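Fucoxanthin chlorophyll a/c-binding protein Lhcq3 (Chaetoceros gracilis, PDB 6L4U) binds chlorophylls a and c and carotenoids including fucoxanthin, and probably harvests light in a diatom antenna, passing the energy toward a photosystem. Local coordinates at residues Ala64-His69 with Asn174-Met179; Leu75-Tyr80 with Met183-Ala188. All coordinates share one frame; numbering follows the deposited sequence.

In the fold
From the first modelled residue, Leu32, the chain soon enters helix 56-85, which carries the first halves of both contacts, Ala64-His69 and then Leu75-Tyr80. It runs on through the short helices 99-103 and 107-110 and the long helix 116-134 before helix 161-190 supplies the partners. Contact 1 closes a loop of 104 residues at Asn174-Met179, and contact 2 closes one of 102 residues at Met183-Ala188. Their segments alternate along the sequence, so the loops cross and neither nests inside the other. With centres about 13 Å apart, the contacts join the same two long helices at successive levels, and Thr77 packs against Ala178 where they meet.

Contact 1 of 2, residues Ala64-His69 with Asn174-Met179; sequences ASELKH and NGRLAM. With CLA (chlorophyll a), chain B.
Met179 and His69 make the tight half of this contact. The thioether bends at chi2 and chi3, laying CG 3.5 Å from the backbone O of His69 and bringing CE to 3.7 Å from His69 CB; the same methyl reaches CHC of chlorophyll a (chain B). The vinyl carbon CBB of that chlorophyll covers one face of the imidazole, approaching 3.3 Å from His69 CG. Ring rotation is fixed from within the helix: His69 ND1 donates to Ser65 O at 2.7 Å, and the backbone N of His69 reaches the same oxygen from the opposite face of its carbonyl plane. This leaves NE2 to ligate the magnesium of another chlorophyll. The segment axes cross at 62°, as in the crossed central helix pair of light-harvesting proteins, where glutamates and arginines face each other. Between the helices Glu66 and Arg176 meet more loosely. Glu66, CG anti to its N (chi1 -174°), carries OE2 to the magnesium of the chain B chlorophyll a, 2.1 Å away, and is tightly held there. As modelled, the guanidinium turns one face to that oxygen, CZ 3.9 Å from Glu66 OE2, a doubtful placing because NH1 runs into the macrocycle.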
ATOM      1  N   ALA X  64     -62.417 -51.536   1.270  1.00 46.50           N
ATOM      2  CA  ALA X  64     -61.189 -52.264   1.545  1.00 46.50           C
ATOM      3  C   ALA X  64     -60.719 -52.074   2.973  1.00 46.50           C
ATOM      4  O   ALA X  64     -60.096 -52.982   3.533  1.00 46.50           O
ATOM      5  CB  ALA X  64     -60.093 -51.824   0.581  1.00 46.50           C
ATOM      6  N   SER X  65     -61.005 -50.925   3.574  1.00 46.06           N
ATOM      7  CA  SER X  65     -60.648 -50.732   4.968  1.00 46.06           C
ATOM      8  C   SER X  65     -61.576 -51.492   5.899  1.00 46.06           C
ATOM      9  O   SER X  65     -61.135 -51.951   6.955  1.00 46.06           O
ATOM     10  CB  SER X  65     -60.666 -49.253   5.322  1.00 46.06           C
ATOM     11  OG  SER X  65     -60.494 -49.119   6.713  1.00 46.06           O
ATOM     12  N   GLU X  66     -62.857 -51.613   5.541  1.00 48.46           N
ATOM     13  CA  GLU X  66     -63.761 -52.460   6.311  1.00 48.46           C
ATOM     14  C   GLU X  66     -63.375 -53.923   6.183  1.00 48.46           C
ATOM     15  O   GLU X  66     -63.434 -54.677   7.160  1.00 48.46           O
ATOM     16  CB  GLU X  66     -65.201 -52.253   5.849  1.00 48.46           C
ATOM     17  CG  GLU X  66     -66.233 -52.987   6.685  1.00 48.46           C
ATOM     18  CD  GLU X  66     -67.621 -52.914   6.091  1.00 48.46           C
ATOM     19  OE1 GLU X  66     -67.745 -53.027   4.857  1.00 48.46           O
ATOM     20  OE2 GLU X  66     -68.587 -52.741   6.857  1.00 48.46           O
ATOM     21  N   LEU X  67     -62.964 -54.334   4.984  1.00 46.42           N
ATOM     22  CA  LEU X  67     -62.544 -55.710   4.764  1.00 46.42           C
ATOM     23  C   LEU X  67     -61.248 -56.018   5.499  1.00 46.42           C
ATOM     24  O   LEU X  67     -61.073 -57.125   6.015  1.00 46.42           O
ATOM     25  CB  LEU X  67     -62.390 -55.966   3.269  1.00 46.42           C
ATOM     26  CG  LEU X  67     -62.063 -57.396   2.859  1.00 46.42           C
ATOM     27  CD1 LEU X  67     -63.241 -58.291   3.154  1.00 46.42           C
ATOM     28  CD2 LEU X  67     -61.694 -57.451   1.394  1.00 46.42           C
ATOM     29  N   LYS X  68     -60.338 -55.048   5.584  1.00 45.75           N
ATOM     30  CA  LYS X  68     -59.092 -55.302   6.295  1.00 45.75           C
ATOM     31  C   LYS X  68     -59.262 -55.167   7.798  1.00 45.75           C
ATOM     32  O   LYS X  68     -58.590 -55.875   8.554  1.00 45.75           O
ATOM     33  CB  LYS X  68     -57.988 -54.375   5.801  1.00 45.75           C
ATOM     34  CG  LYS X  68     -56.605 -54.895   6.133  1.00 45.75           C
ATOM     35  CD  LYS X  68     -55.538 -53.906   5.785  1.00 45.75           C
ATOM     36  CE  LYS X  68     -55.240 -53.936   4.310  1.00 45.75           C
ATOM     37  NZ  LYS X  68     -54.284 -52.853   3.963  1.00 45.75           N
ATOM     38  N   HIS X  69     -60.140 -54.270   8.254  1.00 46.06           N
ATOM     39  CA  HIS X  69     -60.476 -54.230   9.673  1.00 46.06           C
ATOM     40  C   HIS X  69     -61.194 -55.497  10.099  1.00 46.06           C
ATOM     41  O   HIS X  69     -61.046 -55.938  11.243  1.00 46.06           O
ATOM     42  CB  HIS X  69     -61.357 -53.026   9.990  1.00 46.06           C
ATOM     43  CG  HIS X  69     -60.605 -51.766  10.276  1.00 46.06           C
ATOM     44  ND1 HIS X  69     -60.306 -50.845   9.297  1.00 46.06           N
ATOM     45  CD2 HIS X  69     -60.126 -51.254  11.433  1.00 46.06           C
ATOM     46  CE1 HIS X  69     -59.659 -49.828   9.835  1.00 46.06           C
ATOM     47  NE2 HIS X  69     -59.534 -50.052  11.130  1.00 46.06           N
ATOM     48  N   ASN X 174     -69.038 -61.469   9.408  1.00 60.95           N
ATOM     49  CA  ASN X 174     -68.177 -61.988  10.464  1.00 60.95           C
ATOM     50  C   ASN X 174     -67.080 -60.997  10.806  1.00 60.95           C
ATOM     51  O   ASN X 174     -66.568 -61.002  11.927  1.00 60.95           O
ATOM     52  CB  ASN X 174     -67.582 -63.335  10.059  1.00 60.95           C
ATOM     53  CG  ASN X 174     -68.609 -64.449  10.061  1.00 60.95           C
ATOM     54  OD1 ASN X 174     -68.698 -65.228  11.010  1.00 60.95           O
ATOM     55  ND2 ASN X 174     -69.398 -64.524   8.998  1.00 60.95           N
ATOM     56  N   GLY X 175     -66.713 -60.137   9.857  1.00 54.14           N
ATOM     57  CA  GLY X 175     -65.806 -59.054  10.179  1.00 54.14           C
ATOM     58  C   GLY X 175     -66.463 -57.987  11.031  1.00 54.14           C
ATOM     59  O   GLY X 175     -65.856 -57.484  11.979  1.00 54.14           O
ATOM     60  N   ARG X 176     -67.717 -57.639  10.710  1.00 53.96           N
ATOM     61  CA  ARG X 176     -68.460 -56.643  11.480  1.00 53.96           C
ATOM     62  C   ARG X 176     -68.673 -57.090  12.919  1.00 53.96           C
ATOM     63  O   ARG X 176     -68.644 -56.271  13.841  1.00 53.96           O
ATOM     64  CB  ARG X 176     -69.819 -56.375  10.837  1.00 53.96           C
ATOM     65  CG  ARG X 176     -69.828 -55.650   9.514  1.00 53.96           C
ATOM     66  CD  ARG X 176     -71.157 -55.934   8.846  1.00 53.96           C
ATOM     67  NE  ARG X 176     -71.166 -55.670   7.417  1.00 53.96           N
ATOM     68  CZ  ARG X 176     -71.893 -54.730   6.821  1.00 53.96           C
ATOM     69  NH1 ARG X 176     -72.686 -53.892   7.523  1.00 53.96           N
ATOM     70  NH2 ARG X 176     -71.803 -54.611   5.503  1.00 53.96           N
ATOM     71  N   LEU X 177     -68.887 -58.389  13.128  1.00 57.35           N
ATOM     72  CA  LEU X 177     -69.143 -58.884  14.473  1.00 57.35           C
ATOM     73  C   LEU X 177     -67.851 -59.008  15.270  1.00 57.35           C
ATOM     74  O   LEU X 177     -67.829 -58.725  16.473  1.00 57.35           O
ATOM     75  CB  LEU X 177     -69.866 -60.228  14.400  1.00 57.35           C
ATOM     76  CG  LEU X 177     -70.225 -60.909  15.718  1.00 57.35           C
ATOM     77  CD1 LEU X 177     -71.028 -59.971  16.595  1.00 57.35           C
ATOM     78  CD2 LEU X 177     -70.995 -62.187  15.454  1.00 57.35           C
ATOM     79  N   ALA X 178     -66.766 -59.424  14.619  1.00 53.97           N
ATOM     80  CA  ALA X 178     -65.501 -59.574  15.323  1.00 53.97           C
ATOM     81  C   ALA X 178     -64.874 -58.238  15.691  1.00 53.97           C
ATOM     82  O   ALA X 178     -64.112 -58.180  16.657  1.00 53.97           O
ATOM     83  CB  ALA X 178     -64.523 -60.392  14.489  1.00 53.97           C
ATOM     84  N   MET X 179     -65.173 -57.171  14.945  1.00 52.46           N
ATOM     85  CA  MET X 179     -64.680 -55.847  15.305  1.00 52.46           C
ATOM     86  C   MET X 179     -65.349 -55.318  16.563  1.00 52.46           C
ATOM     87  O   MET X 179     -64.702 -54.646  17.371  1.00 52.46           O
ATOM     88  CB  MET X 179     -64.889 -54.873  14.147  1.00 52.46           C
ATOM     89  CG  MET X 179     -63.774 -54.914  13.133  1.00 52.46           C
ATOM     90  SD  MET X 179     -64.315 -54.732  11.443  1.00 52.46           S
ATOM     91  CE  MET X 179     -64.696 -53.022  11.484  1.00 52.46           C
TER
HETATM   92 MG   CLA B 302     -69.427 -51.107   7.947  1.00 52.12          MG
HETATM   93  CHA CLA B 302     -71.780 -50.824   5.451  1.00 52.12           C
HETATM   94  CHB CLA B 302     -67.352 -49.187   6.090  1.00 52.12           C
HETATM   95  CHC CLA B 302     -67.376 -51.033  10.581  1.00 52.12           C
HETATM   96  CHD CLA B 302     -71.996 -52.739  10.042  1.00 52.12           C
HETATM   97  NA  CLA B 302     -69.548 -50.127   6.129  1.00 52.12           N
HETATM   98  C1A CLA B 302     -70.474 -50.113   5.252  1.00 52.12           C
HETATM   99  C2A CLA B 302     -70.190 -49.346   3.997  1.00 52.12           C
HETATM  100  C3A CLA B 302     -68.757 -48.931   4.201  1.00 52.12           C
HETATM  101  C4A CLA B 302     -68.542 -49.457   5.572  1.00 52.12           C
HETATM  102  CMA CLA B 302     -67.850 -49.671   3.228  1.00 52.12           C
HETATM  103  CAA CLA B 302     -71.006 -48.065   4.248  1.00 52.12           C
HETATM  104  CBA CLA B 302     -70.705 -46.804   3.442  1.00 52.12           C
HETATM  105  CGA CLA B 302     -69.914 -45.765   4.218  1.00 52.12           C
HETATM  106  O1A CLA B 302     -69.377 -44.852   3.635  1.00 52.12           O
HETATM  107  O2A CLA B 302     -69.683 -45.849   5.648  1.00 52.12           O
HETATM  108  NB  CLA B 302     -67.615 -50.239   8.271  1.00 52.12           N
HETATM  109  C1B CLA B 302     -66.878 -49.539   7.423  1.00 52.12           C
HETATM  110  C2B CLA B 302     -65.580 -49.058   7.954  1.00 52.12           C
HETATM  111  C3B CLA B 302     -65.607 -49.617   9.320  1.00 52.12           C
HETATM  112  C4B CLA B 302     -66.909 -50.324   9.388  1.00 52.12           C
HETATM  113  CMB CLA B 302     -64.525 -48.236   7.273  1.00 52.12           C
HETATM  114  CAB CLA B 302     -64.602 -49.524  10.398  1.00 52.12           C
HETATM  115  CBB CLA B 302     -63.378 -49.947  10.219  1.00 52.12           C
HETATM  116  NC  CLA B 302     -69.677 -51.709   9.898  1.00 52.12           N
HETATM  117  C1C CLA B 302     -68.677 -51.675  10.787  1.00 52.12           C
HETATM  118  C2C CLA B 302     -68.954 -52.347  12.079  1.00 52.12           C
HETATM  119  C3C CLA B 302     -70.324 -52.844  11.902  1.00 52.12           C
HETATM  120  C4C CLA B 302     -70.660 -52.386  10.537  1.00 52.12           C
HETATM  121  CMC CLA B 302     -68.074 -52.508  13.280  1.00 52.12           C
HETATM  122  CAC CLA B 302     -71.179 -53.609  12.873  1.00 52.12           C
HETATM  123  CBC CLA B 302     -71.911 -52.546  13.659  1.00 52.12           C
HETATM  124  ND  CLA B 302     -71.392 -51.603   7.904  1.00 52.12           N
HETATM  125  C1D CLA B 302     -72.313 -52.390   8.664  1.00 52.12           C
HETATM  126  C2D CLA B 302     -73.534 -52.814   7.955  1.00 52.12           C
HETATM  127  C3D CLA B 302     -73.309 -52.141   6.648  1.00 52.12           C
HETATM  128  C4D CLA B 302     -72.083 -51.504   6.713  1.00 52.12           C
HETATM  129  CMD CLA B 302     -74.769 -53.588   8.312  1.00 52.12           C
HETATM  130  CAD CLA B 302     -73.863 -51.916   5.295  1.00 52.12           C
HETATM  131  OBD CLA B 302     -74.985 -52.364   4.869  1.00 52.12           O
HETATM  132  CBD CLA B 302     -72.905 -51.112   4.514  1.00 52.12           C
HETATM  133  CGD CLA B 302     -72.404 -51.951   3.386  1.00 52.12           C
HETATM  134  O1D CLA B 302     -71.630 -52.869   3.580  1.00 52.12           O
HETATM  135  O2D CLA B 302     -72.805 -51.637   2.034  1.00 52.12           O
HETATM  136  CED CLA B 302     -71.977 -52.071   0.964  1.00 52.12           C
HETATM  137  C1  CLA B 302     -68.368 -45.497   6.071  1.00 52.12           C
HETATM  138  C2  CLA B 302     -68.047 -46.015   7.451  1.00 52.12           C
HETATM  139  C3  CLA B 302     -67.080 -45.459   8.198  1.00 52.12           C
HETATM  140  C4  CLA B 302     -66.268 -44.306   7.673  1.00 52.12           C
HETATM  141  C5  CLA B 302     -66.814 -46.021   9.574  1.00 52.12           C
HETATM  142  C6  CLA B 302     -65.679 -45.333  10.320  1.00 52.12           C
HETATM  143  C7  CLA B 302     -65.970 -45.191  11.809  1.00 52.12           C
HETATM  144  C8  CLA B 302     -66.925 -44.049  12.134  1.00 52.12           C
HETATM  145  C9  CLA B 302     -66.536 -42.762  11.417  1.00 52.12           C
HETATM  146  C10 CLA B 302     -66.929 -43.824  13.639  1.00 52.12           C
HETATM  147  C11 CLA B 302     -67.457 -45.051  14.364  1.00 52.12           C
HETATM  148  C12 CLA B 302     -67.255 -44.960  15.868  1.00 52.12           C
HETATM  149  C13 CLA B 302     -68.307 -45.811  16.565  1.00 52.12           C
HETATM  150  C14 CLA B 302     -69.495 -44.963  17.003  1.00 52.12           C
HETATM  151  C15 CLA B 302     -67.691 -46.549  17.747  1.00 52.12           C
HETATM  152  C16 CLA B 302     -68.548 -47.752  18.117  1.00 52.12           C
HETATM  153  C17 CLA B 302     -67.735 -48.859  18.779  1.00 52.12           C
HETATM  154  C18 CLA B 302     -68.172 -50.230  18.270  1.00 52.12           C
HETATM  155  C19 CLA B 302     -69.665 -50.458  18.462  1.00 52.12           C
HETATM  156  C20 CLA B 302     -67.380 -51.350  18.928  1.00 52.12           C

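Contact 2 of 2, residues Leu75-Tyr80 with Met183-Ala188; sequences LATTGY and MSFISA. With CLA (chlorophyll a), chain C.
Phe185 and Tyr80 meet as an oblique aromatic pair, their planes inclined by 33° and their centroids 5.5 Å apart, the two side chains sliding past each other in opposite directions. Phe185 CB lies over one face of the tyrosine toward its rim, while Phe185 CD2 sits 3.8 Å from Tyr80 CB. One atom further round the phenyl ring, CE2 comes within 3.6 Å of Thr77 CG2, and the backbone O of Thr77 lies at the ring edge, in its plane. With OG1 beside its own N (chi1 -59°) and bonded back to Ala73 O, Thr77 has its methyl on the side of the ring. An alanine in place of Phe185 keeps the CB over the tyrosine but is likely to leave Thr77 CG2 and Tyr80 CB without the ring they pack on, opening a gap between the helices. Phe204, the last residue of the chain, meets both rings, forming an edge-to-face pair with Phe185. These residues join the later parts of helices 56-85 and 161-190, the long central pair of the chlorophyll-binding fold. On the opposite side of segment 75-80, a chlorophyll a (chain C) lies against the backbone, its C1C 3.5 Å from Gly79 CA, where a beta carbon would clash. With no hydrogen bond across it, the contact rests mainly on apolar and aromatic surface.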
ATOM      1  N   LEU X  75     -58.973 -62.415  13.226  1.00 55.65           N
ATOM      2  CA  LEU X  75     -57.754 -62.973  13.788  1.00 55.65           C
ATOM      3  C   LEU X  75     -57.506 -62.479  15.203  1.00 55.65           C
ATOM      4  O   LEU X  75     -56.801 -63.143  15.964  1.00 55.65           O
ATOM      5  CB  LEU X  75     -56.553 -62.622  12.911  1.00 55.65           C
ATOM      6  CG  LEU X  75     -56.515 -63.165  11.485  1.00 55.65           C
ATOM      7  CD1 LEU X  75     -55.304 -62.616  10.760  1.00 55.65           C
ATOM      8  CD2 LEU X  75     -56.514 -64.675  11.471  1.00 55.65           C
ATOM      9  N   ALA X  76     -58.077 -61.336  15.574  1.00 54.62           N
ATOM     10  CA  ALA X  76     -57.826 -60.783  16.896  1.00 54.62           C
ATOM     11  C   ALA X  76     -58.799 -61.323  17.931  1.00 54.62           C
ATOM     12  O   ALA X  76     -58.414 -61.547  19.084  1.00 54.62           O
ATOM     13  CB  ALA X  76     -57.892 -59.260  16.852  1.00 54.62           C
ATOM     14  N   THR X  77     -60.060 -61.509  17.542  1.00 56.47           N
ATOM     15  CA  THR X  77     -61.032 -62.126  18.436  1.00 56.47           C
ATOM     16  C   THR X  77     -60.653 -63.570  18.736  1.00 56.47           C
ATOM     17  O   THR X  77     -60.715 -64.010  19.888  1.00 56.47           O
ATOM     18  CB  THR X  77     -62.422 -62.058  17.807  1.00 56.47           C
ATOM     19  OG1 THR X  77     -62.770 -60.690  17.572  1.00 56.47           O
ATOM     20  CG2 THR X  77     -63.458 -62.690  18.710  1.00 56.47           C
ATOM     21  N   THR X  78     -60.185 -64.292  17.722  1.00 57.82           N
ATOM     22  CA  THR X  78     -59.813 -65.687  17.909  1.00 57.82           C
ATOM     23  C   THR X  78     -58.493 -65.807  18.656  1.00 57.82           C
ATOM     24  O   THR X  78     -58.332 -66.692  19.504  1.00 57.82           O
ATOM     25  CB  THR X  78     -59.760 -66.372  16.546  1.00 57.82           C
ATOM     26  OG1 THR X  78     -61.061 -66.303  15.956  1.00 57.82           O
ATOM     27  CG2 THR X  78     -59.348 -67.824  16.657  1.00 57.82           C
ATOM     28  N   GLY X  79     -57.554 -64.897  18.392  1.00 58.88           N
ATOM     29  CA  GLY X  79     -56.295 -64.908  19.115  1.00 58.88           C
ATOM     30  C   GLY X  79     -56.445 -64.580  20.586  1.00 58.88           C
ATOM     31  O   GLY X  79     -55.646 -65.031  21.408  1.00 58.88           O
ATOM     32  N   TYR X  80     -57.472 -63.811  20.942  1.00 61.26           N
ATOM     33  CA  TYR X  80     -57.767 -63.598  22.351  1.00 61.26           C
ATOM     34  C   TYR X  80     -58.510 -64.778  22.955  1.00 61.26           C
ATOM     35  O   TYR X  80     -58.306 -65.096  24.131  1.00 61.26           O
ATOM     36  CB  TYR X  80     -58.578 -62.318  22.537  1.00 61.26           C
ATOM     37  CG  TYR X  80     -58.394 -61.681  23.892  1.00 61.26           C
ATOM     38  CD1 TYR X  80     -57.378 -60.760  24.114  1.00 61.26           C
ATOM     39  CD2 TYR X  80     -59.230 -62.003  24.951  1.00 61.26           C
ATOM     40  CE1 TYR X  80     -57.202 -60.175  25.354  1.00 61.26           C
ATOM     41  CE2 TYR X  80     -59.062 -61.425  26.194  1.00 61.26           C
ATOM     42  CZ  TYR X  80     -58.049 -60.512  26.388  1.00 61.26           C
ATOM     43  OH  TYR X  80     -57.879 -59.935  27.623  1.00 61.26           O
ATOM     44  N   MET X 183     -63.153 -55.136  20.271  1.00 55.47           N
ATOM     45  CA  MET X 183     -63.316 -53.897  21.021  1.00 55.47           C
ATOM     46  C   MET X 183     -64.006 -54.144  22.354  1.00 55.47           C
ATOM     47  O   MET X 183     -63.814 -53.373  23.299  1.00 55.47           O
ATOM     48  CB  MET X 183     -64.097 -52.871  20.200  1.00 55.47           C
ATOM     49  CG  MET X 183     -63.283 -52.164  19.125  1.00 55.47           C
ATOM     50  SD  MET X 183     -61.576 -51.826  19.596  1.00 55.47           S
ATOM     51  CE  MET X 183     -61.792 -50.426  20.690  1.00 55.47           C
ATOM     52  N   SER X 184     -64.805 -55.208  22.451  1.00 56.34           N
ATOM     53  CA  SER X 184     -65.368 -55.586  23.742  1.00 56.34           C
ATOM     54  C   SER X 184     -64.331 -56.255  24.627  1.00 56.34           C
ATOM     55  O   SER X 184     -64.383 -56.111  25.851  1.00 56.34           O
ATOM     56  CB  SER X 184     -66.559 -56.518  23.548  1.00 56.34           C
ATOM     57  OG  SER X 184     -66.125 -57.847  23.334  1.00 56.34           O
ATOM     58  N   PHE X 185     -63.384 -56.979  24.031  1.00 58.09           N
ATOM     59  CA  PHE X 185     -62.403 -57.722  24.818  1.00 58.09           C
ATOM     60  C   PHE X 185     -61.388 -56.787  25.454  1.00 58.09           C
ATOM     61  O   PHE X 185     -60.945 -57.020  26.583  1.00 58.09           O
ATOM     62  CB  PHE X 185     -61.677 -58.751  23.946  1.00 58.09           C
ATOM     63  CG  PHE X 185     -62.528 -59.919  23.505  1.00 58.09           C
ATOM     64  CD1 PHE X 185     -63.804 -60.130  24.009  1.00 58.09           C
ATOM     65  CD2 PHE X 185     -62.034 -60.810  22.572  1.00 58.09           C
ATOM     66  CE1 PHE X 185     -64.563 -61.203  23.588  1.00 58.09           C
ATOM     67  CE2 PHE X 185     -62.787 -61.882  22.153  1.00 58.09           C
ATOM     68  CZ  PHE X 185     -64.052 -62.078  22.657  1.00 58.09           C
ATOM     69  N   ILE X 186     -61.005 -55.729  24.737  1.00 57.42           N
ATOM     70  CA  ILE X 186     -60.101 -54.728  25.289  1.00 57.42           C
ATOM     71  C   ILE X 186     -60.826 -53.883  26.328  1.00 57.42           C
ATOM     72  O   ILE X 186     -60.247 -53.515  27.358  1.00 57.42           O
ATOM     73  CB  ILE X 186     -59.530 -53.870  24.146  1.00 57.42           C
ATOM     74  CG1 ILE X 186     -58.824 -54.760  23.127  1.00 57.42           C
ATOM     75  CG2 ILE X 186     -58.539 -52.846  24.665  1.00 57.42           C
ATOM     76  CD1 ILE X 186     -58.559 -54.071  21.817  1.00 57.42           C
ATOM     77  N   SER X 187     -62.106 -53.588  26.092  1.00 59.96           N
ATOM     78  CA  SER X 187     -62.881 -52.800  27.044  1.00 59.96           C
ATOM     79  C   SER X 187     -63.165 -53.589  28.315  1.00 59.96           C
ATOM     80  O   SER X 187     -63.247 -53.012  29.404  1.00 59.96           O
ATOM     81  CB  SER X 187     -64.185 -52.341  26.399  1.00 59.96           C
ATOM     82  OG  SER X 187     -64.963 -51.592  27.309  1.00 59.96           O
ATOM     83  N   ALA X 188     -63.318 -54.908  28.195  1.00 57.96           N
ATOM     84  CA  ALA X 188     -63.497 -55.738  29.380  1.00 57.96           C
ATOM     85  C   ALA X 188     -62.192 -55.924  30.136  1.00 57.96           C
ATOM     86  O   ALA X 188     -62.207 -56.097  31.359  1.00 57.96           O
ATOM     87  CB  ALA X 188     -64.073 -57.096  28.991  1.00 57.96           C
TER
HETATM   88 MG   CLA C 304     -51.830 -65.806  18.550  1.00 61.62          MG
HETATM   89  CHA CLA C 304     -49.332 -67.328  20.359  1.00 61.62           C
HETATM   90  CHB CLA C 304     -50.101 -62.909  18.778  1.00 61.62           C
HETATM   91  CHC CLA C 304     -53.956 -64.516  16.274  1.00 61.62           C
HETATM   92  CHD CLA C 304     -53.389 -69.129  18.097  1.00 61.62           C
HETATM   93  NA  CLA C 304     -50.022 -65.220  19.370  1.00 61.62           N
HETATM   94  C1A CLA C 304     -49.197 -65.858  20.105  1.00 61.62           C
HETATM   95  C2A CLA C 304     -48.018 -65.080  20.623  1.00 61.62           C
HETATM   96  C3A CLA C 304     -48.341 -63.685  20.167  1.00 61.62           C
HETATM   97  C4A CLA C 304     -49.579 -63.964  19.388  1.00 61.62           C
HETATM   98  CMA CLA C 304     -48.665 -62.822  21.376  1.00 61.62           C
HETATM   99  CAA CLA C 304     -46.789 -65.135  19.701  1.00 61.62           C
HETATM  100  CBA CLA C 304     -46.245 -66.393  19.026  1.00 61.62           C
HETATM  101  CGA CLA C 304     -46.999 -66.908  17.815  1.00 61.62           C
HETATM  102  O1A CLA C 304     -46.604 -67.920  17.266  1.00 61.62           O
HETATM  103  O2A CLA C 304     -48.184 -66.279  17.258  1.00 61.62           O
HETATM  104  NB  CLA C 304     -51.984 -63.983  17.656  1.00 61.62           N
HETATM  105  C1B CLA C 304     -51.281 -62.886  17.918  1.00 61.62           C
HETATM  106  C2B CLA C 304     -51.715 -61.654  17.212  1.00 61.62           C
HETATM  107  C3B CLA C 304     -52.881 -62.167  16.456  1.00 61.62           C
HETATM  108  C4B CLA C 304     -52.941 -63.606  16.814  1.00 61.62           C
HETATM  109  CMB CLA C 304     -51.129 -60.270  17.281  1.00 61.62           C
HETATM  110  CAB CLA C 304     -53.809 -61.469  15.541  1.00 61.62           C
HETATM  111  CBB CLA C 304     -54.431 -60.370  15.901  1.00 61.62           C
HETATM  112  NC  CLA C 304     -53.334 -66.660  17.436  1.00 61.62           N
HETATM  113  C1C CLA C 304     -54.079 -65.952  16.571  1.00 61.62           C
HETATM  114  C2C CLA C 304     -55.119 -66.736  15.864  1.00 61.62           C
HETATM  115  C3C CLA C 304     -54.946 -68.094  16.411  1.00 61.62           C
HETATM  116  C4C CLA C 304     -53.827 -67.924  17.367  1.00 61.62           C
HETATM  117  CMC CLA C 304     -56.114 -66.263  14.843  1.00 61.62           C
HETATM  118  CAC CLA C 304     -55.714 -69.345  16.078  1.00 61.62           C
HETATM  119  CBC CLA C 304     -54.967 -69.976  14.925  1.00 61.62           C
HETATM  120  ND  CLA C 304     -51.524 -67.761  19.022  1.00 61.62           N
HETATM  121  C1D CLA C 304     -52.162 -69.039  18.885  1.00 61.62           C
HETATM  122  C2D CLA C 304     -51.490 -70.169  19.578  1.00 61.62           C
HETATM  123  C3D CLA C 304     -50.338 -69.444  20.176  1.00 61.62           C
HETATM  124  C4D CLA C 304     -50.443 -68.115  19.805  1.00 61.62           C
HETATM  125  CMD CLA C 304     -51.730 -71.642  19.747  1.00 61.62           C
HETATM  126  CAD CLA C 304     -49.111 -69.576  20.997  1.00 61.62           C
HETATM  127  OBD CLA C 304     -48.670 -70.650  21.532  1.00 61.62           O
HETATM  128  CBD CLA C 304     -48.480 -68.254  21.149  1.00 61.62           C
HETATM  129  CGD CLA C 304     -48.579 -67.910  22.599  1.00 61.62           C
HETATM  130  O1D CLA C 304     -47.573 -67.755  23.262  1.00 61.62           O
HETATM  131  O2D CLA C 304     -49.873 -67.747  23.231  1.00 61.62           O
HETATM  132  CED CLA C 304     -49.950 -67.056  24.473  1.00 61.62           C
HETATM  133  C1  CLA C 304     -49.139 -67.150  16.653  1.00 61.62           C
HETATM  134  C2  CLA C 304     -49.537 -66.720  15.263  1.00 61.62           C
HETATM  135  C3  CLA C 304     -50.486 -67.374  14.574  1.00 61.62           C
HETATM  136  C4  CLA C 304     -51.179 -68.574  15.146  1.00 61.62           C
HETATM  137  C5  CLA C 304     -50.863 -66.926  13.187  1.00 61.62           C
HETATM  138  C6  CLA C 304     -51.915 -65.826  13.173  1.00 61.62           C
HETATM  139  C7  CLA C 304     -52.899 -66.031  12.028  1.00 61.62           C
HETATM  140  C8  CLA C 304     -52.211 -66.057  10.667  1.00 61.62           C
HETATM  141  C9  CLA C 304     -51.631 -64.692  10.323  1.00 61.62           C
HETATM  142  C10 CLA C 304     -53.210 -66.474   9.595  1.00 61.62           C
HETATM  143  C11 CLA C 304     -52.889 -67.831   8.972  1.00 61.62           C
HETATM  144  C12 CLA C 304     -53.135 -69.017   9.908  1.00 61.62           C
HETATM  145  C13 CLA C 304     -54.557 -69.597   9.897  1.00 61.62           C
HETATM  146  C14 CLA C 304     -55.290 -69.402   8.571  1.00 61.62           C
HETATM  147  C15 CLA C 304     -55.383 -69.046  11.058  1.00 61.62           C
HETATM  148  C16 CLA C 304     -56.486 -70.012  11.474  1.00 61.62           C
HETATM  149  C17 CLA C 304     -57.706 -69.276  12.015  1.00 61.62           C
HETATM  150  C18 CLA C 304     -58.803 -70.243  12.455  1.00 61.62           C
HETATM  151  C19 CLA C 304     -58.383 -71.048  13.680  1.00 61.62           C
HETATM  152  C20 CLA C 304     -59.220 -71.172  11.321  1.00 61.62           C